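Long-range contacts in putative gdp-fucose protein o-fucosyltransferase 1 (Caenorhabditis elegans, PDB 3ZY2), which belongs to the GDP-fucose protein O-fucosyltransferase family, adopts the two-domain GT-B type of fold and binds guanosine-5'-diphosphate: residues C14-F20 with P44-F49; G9-F13 with V75-F80; F122-W126 with A170-A174. All coordinates share one frame; numbering follows the deposited sequence.

Contact 1: C14-F20 with P44-F49; sequences CPCMGRF and PNFIEF. With GDP (guanosine-5'-diphosphate), chain C.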
loop_
_atom_site.group_PDB
_atom_site.type_symbol
_atom_site.label_atom_id
_atom_site.label_comp_id
_atom_site.label_asym_id
_atom_site.label_seq_id
_atom_site.Cartn_x
_atom_site.Cartn_y
_atom_site.Cartn_z
ATOM N N CYS A 14 -12.288 1.123 7.589
ATOM C CA CYS A 14 -11.926 2.410 8.167
ATOM C C CYS A 14 -11.682 3.433 7.063
ATOM O O CYS A 14 -10.854 3.168 6.174
ATOM C CB CYS A 14 -10.651 2.303 8.995
ATOM S SG CYS A 14 -10.250 3.904 9.746
ATOM N N PRO A 15 -12.358 4.606 7.135
ATOM C CA PRO A 15 -11.990 5.704 6.248
ATOM C C PRO A 15 -10.778 6.373 6.879
ATOM O O PRO A 15 -10.873 7.456 7.463
ATOM C CB PRO A 15 -13.218 6.627 6.275
ATOM C CG PRO A 15 -13.909 6.334 7.552
ATOM C CD PRO A 15 -13.410 5.001 8.098
ATOM N N CYS A 16 -9.645 5.694 6.769
ATOM C CA CYS A 16 -8.505 5.981 7.633
ATOM C C CYS A 16 -7.491 6.918 7.011
ATOM O O CYS A 16 -6.392 7.078 7.538
ATOM C CB CYS A 16 -7.830 4.664 8.050
ATOM S SG CYS A 16 -8.258 4.049 9.712
ATOM N N MET A 17 -7.877 7.533 5.904
ATOM C CA MET A 17 -7.020 8.503 5.253
ATOM C C MET A 17 -7.637 9.885 5.155
ATOM O O MET A 17 -8.715 10.077 4.597
ATOM C CB MET A 17 -6.614 8.033 3.870
ATOM C CG MET A 17 -5.671 9.001 3.234
ATOM S SD MET A 17 -4.875 8.357 1.783
ATOM C CE MET A 17 -6.251 8.322 0.660
ATOM N N GLY A 18 -6.922 10.844 5.724
ATOM C CA GLY A 18 -7.301 12.243 5.631
ATOM C C GLY A 18 -8.535 12.653 6.422
ATOM O O GLY A 18 -9.109 11.880 7.199
ATOM N N ARG A 19 -8.915 13.911 6.246
ATOM C CA ARG A 19 -10.060 14.485 6.930
ATOM C C ARG A 19 -11.346 14.264 6.140
ATOM O O ARG A 19 -11.371 13.421 5.241
ATOM C CB ARG A 19 -9.775 15.944 7.222
ATOM C CG ARG A 19 -8.600 16.028 8.231
ATOM C CD ARG A 19 -7.678 17.140 7.807
ATOM N NE ARG A 19 -8.029 18.291 8.592
ATOM C CZ ARG A 19 -7.669 19.549 8.361
ATOM N NH1 ARG A 19 -6.947 19.892 7.292
ATOM N NH2 ARG A 19 -8.078 20.468 9.221
ATOM N N PHE A 20 -12.429 14.941 6.518
ATOM C CA PHE A 20 -13.772 14.549 6.037
ATOM C C PHE A 20 -13.924 14.477 4.530
ATOM O O PHE A 20 -14.533 13.520 4.006
ATOM C CB PHE A 20 -14.837 15.465 6.626
ATOM C CG PHE A 20 -16.243 14.994 6.406
ATOM C CD1 PHE A 20 -16.669 13.770 6.927
ATOM C CD2 PHE A 20 -17.159 15.795 5.729
ATOM C CE1 PHE A 20 -17.986 13.343 6.750
ATOM C CE2 PHE A 20 -18.462 15.400 5.546
ATOM C CZ PHE A 20 -18.897 14.174 6.044
ATOM N N PRO A 44 -19.440 3.333 7.691
ATOM C CA PRO A 44 -18.272 3.664 8.496
ATOM C C PRO A 44 -18.572 4.718 9.547
ATOM O O PRO A 44 -19.476 5.547 9.358
ATOM C CB PRO A 44 -17.309 4.259 7.468
ATOM C CG PRO A 44 -18.199 4.886 6.436
ATOM C CD PRO A 44 -19.400 3.935 6.343
ATOM N N ASN A 45 -17.838 4.692 10.652
ATOM C CA ASN A 45 -17.728 5.899 11.472
ATOM C C ASN A 45 -16.813 6.846 10.729
ATOM O O ASN A 45 -15.740 6.440 10.217
ATOM C CB ASN A 45 -17.108 5.582 12.819
ATOM C CG ASN A 45 -18.036 4.788 13.720
ATOM O OD1 ASN A 45 -19.277 4.949 13.694
ATOM N ND2 ASN A 45 -17.437 3.941 14.547
ATOM N N PHE A 46 -17.234 8.098 10.615
ATOM C CA PHE A 46 -16.299 9.123 10.133
ATOM C C PHE A 46 -15.377 9.577 11.240
ATOM O O PHE A 46 -15.592 9.239 12.388
ATOM C CB PHE A 46 -17.072 10.292 9.503
ATOM C CG PHE A 46 -17.802 9.887 8.253
ATOM C CD1 PHE A 46 -17.077 9.733 7.069
ATOM C CD2 PHE A 46 -19.182 9.638 8.261
ATOM C CE1 PHE A 46 -17.717 9.341 5.863
ATOM C CE2 PHE A 46 -19.828 9.233 7.040
ATOM C CZ PHE A 46 -19.084 9.101 5.866
ATOM N N ILE A 47 -14.334 10.306 10.881
ATOM C CA ILE A 47 -13.268 10.584 11.819
ATOM C C ILE A 47 -12.990 12.071 11.869
ATOM O O ILE A 47 -12.826 12.713 10.836
ATOM C CB ILE A 47 -11.998 9.800 11.427
ATOM C CG1 ILE A 47 -12.282 8.286 11.395
ATOM C CG2 ILE A 47 -10.888 10.068 12.445
ATOM C CD1 ILE A 47 -11.116 7.414 10.954
ATOM N N GLU A 48 -12.926 12.609 13.093
ATOM C CA GLU A 48 -12.574 14.012 13.353
ATOM C C GLU A 48 -11.267 14.069 14.100
ATOM O O GLU A 48 -11.066 13.310 15.041
ATOM C CB GLU A 48 -13.665 14.687 14.183
ATOM C CG GLU A 48 -14.910 15.023 13.381
ATOM C CD GLU A 48 -15.965 15.706 14.214
ATOM O OE1 GLU A 48 -15.746 15.997 15.416
ATOM O OE2 GLU A 48 -17.048 15.955 13.689
ATOM N N PHE A 49 -10.397 14.985 13.709
ATOM C CA PHE A 49 -9.102 15.121 14.352
ATOM C C PHE A 49 -8.919 16.390 15.175
ATOM O O PHE A 49 -7.917 16.501 15.900
ATOM C CB PHE A 49 -7.983 15.045 13.314
ATOM C CG PHE A 49 -7.902 13.734 12.602
ATOM C CD1 PHE A 49 -7.373 12.611 13.214
ATOM C CD2 PHE A 49 -8.356 13.630 11.292
ATOM C CE1 PHE A 49 -7.294 11.399 12.533
ATOM C CE2 PHE A 49 -8.283 12.421 10.593
ATOM C CZ PHE A 49 -7.749 11.305 11.212
HETATM P PB GDP C . -9.243 19.134 1.785
HETATM O O1B GDP C . -9.924 20.453 1.798
HETATM O O2B GDP C . -9.273 18.020 0.691
HETATM O O3B GDP C . -8.206 18.871 3.038
HETATM O O3A GDP C . -10.603 18.657 2.723
HETATM P PA GDP C . -10.618 17.454 3.949
HETATM O O1A GDP C . -12.287 17.882 4.215
HETATM O O2A GDP C . -10.202 16.208 3.747
HETATM O "O5'" GDP C . -9.453 18.445 4.886
HETATM C "C5'" GDP C . -10.303 19.389 5.119
HETATM C "C4'" GDP C . -10.561 19.957 6.311
HETATM O "O4'" GDP C . -10.239 21.097 7.000
HETATM C "C3'" GDP C . -11.927 19.739 6.425
HETATM O "O3'" GDP C . -12.757 18.350 7.056
HETATM C "C2'" GDP C . -12.686 20.742 8.223
HETATM O "O2'" GDP C . -12.280 19.891 9.199
HETATM C "C1'" GDP C . -11.657 21.782 7.815
HETATM N N9 GDP C . -12.243 22.544 6.963
HETATM C C8 GDP C . -11.811 22.785 5.206
HETATM N N7 GDP C . -12.810 23.608 5.174
HETATM C C5 GDP C . -13.652 23.992 6.050
HETATM C C6 GDP C . -15.028 24.972 6.463
HETATM O O6 GDP C . -15.329 25.532 5.515
HETATM N N1 GDP C . -15.216 24.772 7.505
HETATM C C2 GDP C . -14.894 24.164 8.540
HETATM N N2 GDP C . -15.236 24.128 9.476
HETATM N N3 GDP C . -13.692 23.150 8.653
HETATM C C4 GDP C . -13.152 23.164 7.314
#
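Phe20 turns its ring edge onto one face of Phe46, an edge-to-face pair with planes at 74°, in which Phe20 CE1 comes to 3.7 Å from Phe46 CD1, nearer the rim than the centre of the ring. The Phe49 ring is met at its edge instead: Gly18 O lies in its plane, 3.5 Å from Phe49 CE2, and Arg19 CG stands beside Phe49 CD2. One face of Phe49 carries CG2 of Ile47 from its own segment. Past that edge the Arg19 chain, bent at chi2 and chi3, lays a face of its guanidinium over the GDP ribose, with NH2 of Arg19 3.2 Å from O4' of GDP. Phe20 N gives GDP O3' a weak hydrogen bond.

Pro15, the centre of an inverse gamma turn, brings its CG to 3.2 Å from Asn45 O, a buried carbonyl that has no polar partner in the model. Extended at chi2 (177°), Ile47 sends CD1 against Pro15 O (3.5 Å) and against SG of Cys14 (3.8 Å), which is disulfide-bonded to Cys16. Segment 14-20 is the loop between strand 10-13 and helix 20-37, whose N-cap is Arg19. Gln23 of that helix hydrogen-bonds both segments, NE2 to Gly18 O and OE1 to Ile47 N; Tyr125 of helix 122-128 packs on Pro15 and Pro44, and strand 46-48 pairs antiparallel with 55-57.

Contact 2: G9-F13 with V75-F80; sequences GYIVF and VTMQEF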
loop_
_atom_site.group_PDB
_atom_site.type_symbol
_atom_site.label_atom_id
_atom_site.label_comp_id
_atom_site.label_asym_id
_atom_site.label_seq_id
_atom_site.Cartn_x
_atom_site.Cartn_y
_atom_site.Cartn_z
ATOM N N GLY A 9 -22.703 -11.988 3.066
ATOM C CA GLY A 9 -21.715 -11.433 3.978
ATOM C C GLY A 9 -21.634 -9.919 3.958
ATOM O O GLY A 9 -22.503 -9.231 3.380
ATOM N N TYR A 10 -20.580 -9.420 4.593
ATOM C CA TYR A 10 -20.421 -7.987 4.892
ATOM C C TYR A 10 -19.061 -7.443 4.502
ATOM O O TYR A 10 -18.077 -8.181 4.379
ATOM C CB TYR A 10 -20.629 -7.730 6.398
ATOM C CG TYR A 10 -22.015 -8.093 6.828
ATOM C CD1 TYR A 10 -22.343 -9.425 7.146
ATOM C CD2 TYR A 10 -23.025 -7.131 6.880
ATOM C CE1 TYR A 10 -23.633 -9.770 7.512
ATOM C CE2 TYR A 10 -24.311 -7.478 7.243
ATOM C CZ TYR A 10 -24.606 -8.793 7.556
ATOM O OH TYR A 10 -25.895 -9.090 7.915
ATOM N N ILE A 11 -19.016 -6.127 4.323
ATOM C CA ILE A 11 -17.768 -5.385 4.205
ATOM C C ILE A 11 -17.759 -4.332 5.295
ATOM O O ILE A 11 -18.755 -3.630 5.465
ATOM C CB ILE A 11 -17.642 -4.691 2.827
ATOM C CG1 ILE A 11 -17.446 -5.714 1.714
ATOM C CG2 ILE A 11 -16.492 -3.673 2.803
ATOM C CD1 ILE A 11 -17.855 -5.171 0.350
ATOM N N VAL A 12 -16.645 -4.216 6.003
ATOM C CA VAL A 12 -16.457 -3.146 7.004
ATOM C C VAL A 12 -15.090 -2.534 6.763
ATOM O O VAL A 12 -14.147 -3.241 6.364
ATOM C CB VAL A 12 -16.634 -3.659 8.470
ATOM C CG1 VAL A 12 -15.609 -4.748 8.836
ATOM C CG2 VAL A 12 -16.589 -2.485 9.463
ATOM N N PHE A 13 -14.980 -1.222 6.937
ATOM C CA PHE A 13 -13.711 -0.543 6.644
ATOM C C PHE A 13 -13.545 0.701 7.479
ATOM O O PHE A 13 -14.534 1.259 8.001
ATOM C CB PHE A 13 -13.592 -0.189 5.138
ATOM C CG PHE A 13 -14.358 1.052 4.745
ATOM C CD1 PHE A 13 -15.744 1.024 4.632
ATOM C CD2 PHE A 13 -13.666 2.255 4.516
ATOM C CE1 PHE A 13 -16.454 2.192 4.297
ATOM C CE2 PHE A 13 -14.372 3.437 4.187
ATOM C CZ PHE A 13 -15.757 3.388 4.077
ATOM N N VAL A 75 -25.867 -1.549 6.532
ATOM C CA VAL A 75 -26.273 -1.599 7.943
ATOM C C VAL A 75 -25.465 -0.572 8.730
ATOM O O VAL A 75 -24.309 -0.292 8.391
ATOM C CB VAL A 75 -26.085 -2.995 8.603
ATOM C CG1 VAL A 75 -27.147 -3.971 8.115
ATOM C CG2 VAL A 75 -24.635 -3.516 8.437
ATOM N N THR A 76 -26.063 -0.006 9.765
ATOM C CA THR A 76 -25.311 0.895 10.639
ATOM C C THR A 76 -24.222 0.137 11.399
ATOM O O THR A 76 -24.301 -1.088 11.570
ATOM C CB THR A 76 -26.215 1.594 11.663
ATOM O OG1 THR A 76 -26.842 0.609 12.505
ATOM C CG2 THR A 76 -27.289 2.445 10.969
ATOM N N MET A 77 -23.202 0.863 11.845
ATOM C CA MET A 77 -22.162 0.299 12.703
ATOM C C MET A 77 -22.774 -0.261 13.997
ATOM O O MET A 77 -22.345 -1.320 14.470
ATOM C CB MET A 77 -21.079 1.348 13.011
ATOM C CG MET A 77 -19.886 0.778 13.791
ATOM S SD MET A 77 -18.925 -0.406 12.860
ATOM C CE MET A 77 -18.139 0.705 11.700
ATOM N N GLN A 78 -23.768 0.434 14.551
ATOM C CA GLN A 78 -24.438 -0.015 15.774
ATOM C C GLN A 78 -25.127 -1.372 15.567
ATOM O O GLN A 78 -24.961 -2.283 16.397
ATOM C CB GLN A 78 -25.415 1.049 16.317
ATOM C CG GLN A 78 -26.327 0.555 17.442
ATOM C CD GLN A 78 -27.111 1.651 18.155
ATOM O OE1 GLN A 78 -27.300 2.759 17.642
ATOM N NE2 GLN A 78 -27.583 1.333 19.360
ATOM N N GLU A 79 -25.878 -1.511 14.470
ATOM C CA GLU A 79 -26.521 -2.796 14.169
ATOM C C GLU A 79 -25.477 -3.887 13.933
ATOM O O GLU A 79 -25.603 -5.005 14.440
ATOM C CB GLU A 79 -27.507 -2.716 12.989
ATOM C CG GLU A 79 -28.120 -4.089 12.646
ATOM C CD GLU A 79 -29.274 -4.078 11.635
ATOM O OE1 GLU A 79 -29.718 -2.999 11.193
ATOM O OE2 GLU A 79 -29.756 -5.189 11.300
ATOM N N PHE A 80 -24.434 -3.579 13.173
ATOM C CA PHE A 80 -23.402 -4.566 12.881
ATOM C C PHE A 80 -22.744 -5.061 14.177
ATOM O O PHE A 80 -22.594 -6.268 14.411
ATOM C CB PHE A 80 -22.357 -3.963 11.922
ATOM C CG PHE A 80 -21.274 -4.919 11.546
ATOM C CD1 PHE A 80 -21.555 -6.044 10.763
ATOM C CD2 PHE A 80 -19.962 -4.703 11.971
ATOM C CE1 PHE A 80 -20.559 -6.932 10.434
ATOM C CE2 PHE A 80 -18.950 -5.583 11.639
ATOM C CZ PHE A 80 -19.243 -6.709 10.866
#
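The first strand of a Rossmann-like parallel sheet, 10-13, packs here through Tyr10 and Val12 against Val75, at the end of the outer strand 74-75, and against Met77 and Phe80 in the first turn of helix 77-88. This is a beta/alpha layer: strand 40-42 lies between the two strands, and the helix runs over the sheet face to which Tyr10 and Val12, two residues apart, both point.

Phe80 is the central wedge. Its CG is anti to the backbone N (chi1 -179°), which directs the ring down at the strand between the two side chains. CE1 of Phe80 approaches CG of Tyr10 at 4.1 Å, while CE2, on the other side of the ring, is 4.4 Å from CB of Val12. The two aromatic rings are inclined at 49°, with centroids 5.7 Å apart, and the side chains lie alongside one another, pointing opposite ways. Farther out on the tyrosine, CE2 of Tyr10 meets CG2 of Val75 at 4.2 Å; the Tyr10 hydroxyl is hydrogen-bonded to Asp6 N. Met77 folds back at chi2 and chi3, carrying its CE methyl to 4.2 Å from CG2 of Val12. Val168 and Ala170 of the neighbouring strand 168-171 extend this apolar layer beside Val12. Thr76 caps the helix start, its OG1 accepting from Glu79 N at 3.0 Å with an N-H...O angle of 162°.

Contact 3: F122-W126 with A170-A174; sequences FGPYW and AFSSA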
loop_
_atom_site.group_PDB
_atom_site.type_symbol
_atom_site.label_atom_id
_atom_site.label_comp_id
_atom_site.label_asym_id
_atom_site.label_seq_id
_atom_site.Cartn_x
_atom_site.Cartn_y
_atom_site.Cartn_z
ATOM N N PHE A 122 -5.871 4.399 12.692
ATOM C CA PHE A 122 -6.050 2.951 12.552
ATOM C C PHE A 122 -6.370 2.262 13.888
ATOM O O PHE A 122 -7.381 1.555 14.003
ATOM C CB PHE A 122 -4.800 2.334 11.891
ATOM C CG PHE A 122 -4.463 2.957 10.571
ATOM C CD1 PHE A 122 -5.116 2.536 9.416
ATOM C CD2 PHE A 122 -3.515 3.983 10.489
ATOM C CE1 PHE A 122 -4.825 3.104 8.195
ATOM C CE2 PHE A 122 -3.220 4.573 9.257
ATOM C CZ PHE A 122 -3.874 4.131 8.114
ATOM N N GLY A 123 -5.505 2.469 14.876
ATOM C CA GLY A 123 -5.717 1.988 16.244
ATOM C C GLY A 123 -7.046 2.404 16.855
ATOM O O GLY A 123 -7.877 1.534 17.124
ATOM N N PRO A 124 -7.252 3.722 17.080
ATOM C CA PRO A 124 -8.490 4.210 17.710
ATOM C C PRO A 124 -9.784 3.800 16.990
ATOM O O PRO A 124 -10.783 3.524 17.663
ATOM C CB PRO A 124 -8.310 5.735 17.720
ATOM C CG PRO A 124 -6.815 5.912 17.766
ATOM C CD PRO A 124 -6.282 4.821 16.895
ATOM N N TYR A 125 -9.770 3.733 15.657
ATOM C CA TYR A 125 -10.953 3.313 14.899
ATOM C C TYR A 125 -11.416 1.908 15.255
ATOM O O TYR A 125 -12.584 1.692 15.623
ATOM C CB TYR A 125 -10.704 3.406 13.403
ATOM C CG TYR A 125 -11.947 3.186 12.594
ATOM C CD1 TYR A 125 -12.751 4.268 12.244
ATOM C CD2 TYR A 125 -12.308 1.910 12.151
ATOM C CE1 TYR A 125 -13.894 4.096 11.504
ATOM C CE2 TYR A 125 -13.452 1.724 11.377
ATOM C CZ TYR A 125 -14.246 2.824 11.072
ATOM O OH TYR A 125 -15.365 2.666 10.296
ATOM N N TRP A 126 -10.505 0.947 15.169
ATOM C CA TRP A 126 -10.874 -0.432 15.475
ATOM C C TRP A 126 -11.070 -0.637 16.978
ATOM O O TRP A 126 -11.941 -1.413 17.367
ATOM C CB TRP A 126 -9.873 -1.408 14.860
ATOM C CG TRP A 126 -9.856 -1.337 13.342
ATOM C CD1 TRP A 126 -8.875 -0.779 12.561
ATOM C CD2 TRP A 126 -10.876 -1.802 12.427
ATOM N NE1 TRP A 126 -9.202 -0.893 11.229
ATOM C CE2 TRP A 126 -10.425 -1.508 11.114
ATOM C CE3 TRP A 126 -12.117 -2.436 12.585
ATOM C CZ2 TRP A 126 -11.164 -1.831 9.968
ATOM C CZ3 TRP A 126 -12.853 -2.770 11.432
ATOM C CH2 TRP A 126 -12.376 -2.449 10.142
ATOM N N ALA A 170 -12.831 -7.179 6.060
ATOM C CA ALA A 170 -12.490 -6.009 6.868
ATOM C C ALA A 170 -11.239 -5.324 6.356
ATOM O O ALA A 170 -10.186 -5.932 6.304
ATOM C CB ALA A 170 -12.319 -6.405 8.330
ATOM N N PHE A 171 -11.359 -4.050 5.989
ATOM C CA PHE A 171 -10.267 -3.288 5.372
ATOM C C PHE A 171 -9.831 -2.117 6.268
ATOM O O PHE A 171 -10.650 -1.252 6.610
ATOM C CB PHE A 171 -10.733 -2.711 4.030
ATOM C CG PHE A 171 -11.207 -3.728 3.026
ATOM C CD1 PHE A 171 -12.551 -4.140 2.993
ATOM C CD2 PHE A 171 -10.338 -4.223 2.046
ATOM C CE1 PHE A 171 -12.996 -5.041 2.045
ATOM C CE2 PHE A 171 -10.786 -5.118 1.101
ATOM C CZ PHE A 171 -12.096 -5.553 1.098
ATOM N N SER A 172 -8.559 -2.054 6.643
ATOM C CA SER A 172 -8.110 -0.907 7.435
ATOM C C SER A 172 -7.863 0.310 6.559
ATOM O O SER A 172 -7.865 1.444 7.046
ATOM C CB SER A 172 -6.883 -1.215 8.296
ATOM O OG SER A 172 -6.960 -0.498 9.526
ATOM N N SER A 173 -7.690 0.078 5.262
ATOM C CA SER A 173 -7.701 1.166 4.301
ATOM C C SER A 173 -8.862 0.987 3.338
ATOM O O SER A 173 -9.093 -0.103 2.832
ATOM C CB SER A 173 -6.392 1.222 3.530
ATOM O OG SER A 173 -5.384 1.789 4.342
ATOM N N ALA A 174 -9.562 2.080 3.061
ATOM C CA ALA A 174 -10.745 2.021 2.208
ATOM C C ALA A 174 -10.404 1.368 0.871
ATOM O O ALA A 174 -9.451 1.809 0.206
ATOM C CB ALA A 174 -11.292 3.427 1.998
#
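Ala170 sets its CB 4.4 Å from CH2 of Trp126, an oblique touch at the six-membered end of the indole and the apolar part of the contact. At Phe171 the side chain turns away from helix 122-128, to pack on Ile11 and Phe13, but the backbone stays: Phe171 O lies in the indole plane, at the ring edge, 3.4 Å from Trp126 CZ2. Here the chain leaves strand 168-171 of the six-stranded parallel sheet, so the contact lies where the C-terminal end of a strand meets helix 122-128, in the Rossmann-like half that carries strand 10-13.

The next residue, Ser172, supplies the polar link. Its OG accepts from Trp126 NE1 at 2.8 Å with an N-H...O angle of 151°, the oxygen tilted 15° out of the indole plane. Trp126 carries CG opposite its carbonyl carbon (chi1 -63°), which helps bring the N-H edge of the indole to Ser172. A second hydrogen bond ties Ser172 OG to Ser116 O, so the hydroxyl is held between an indole N-H and a backbone carbonyl, and the buried NE1 has its acceptor. CD2 of Tyr125 lies over the centre of one indole face, and Phe133 makes an edge-to-face pair with Trp126. Phe122, one turn before Trp126, comes at the same serine with a ring edge: CD1 of Phe122 is 3.6 Å from Ser172 OG, and CE1 is 3.6 Å from Ser172 O. Ser173 follows at that edge, with its OG 4.1 Å from Phe122 CE1. Gln103 of the second subunit packs on Phe122.

Contacts 2 and 3 share a sheet, in which strands 10-13 and 168-171 are neighbours: Val12 O is 2.9 Å from Phe171 N, a probable hydrogen bond, and the centres of the two contacts are about 13 Å apart. The chain then runs from contact 2 straight into contact 1, where a probable hydrogen bond of 3.0 Å joins Cys14 N to Phe171 O of contact 3. Helix 122-128 adds a second tie to contact 1, a probable hydrogen bond of 3.2 Å between Tyr125 OH and Asn45 N; the centres of contacts 1 and 3 lie about 10 Å apart. Contact 1 holds the GDP-pocket residues Arg19 and Phe20. Its centre is about 16 Å from that of contact 2, yet Pro44 CG still touches Phe13 CZ at 3.7 Å.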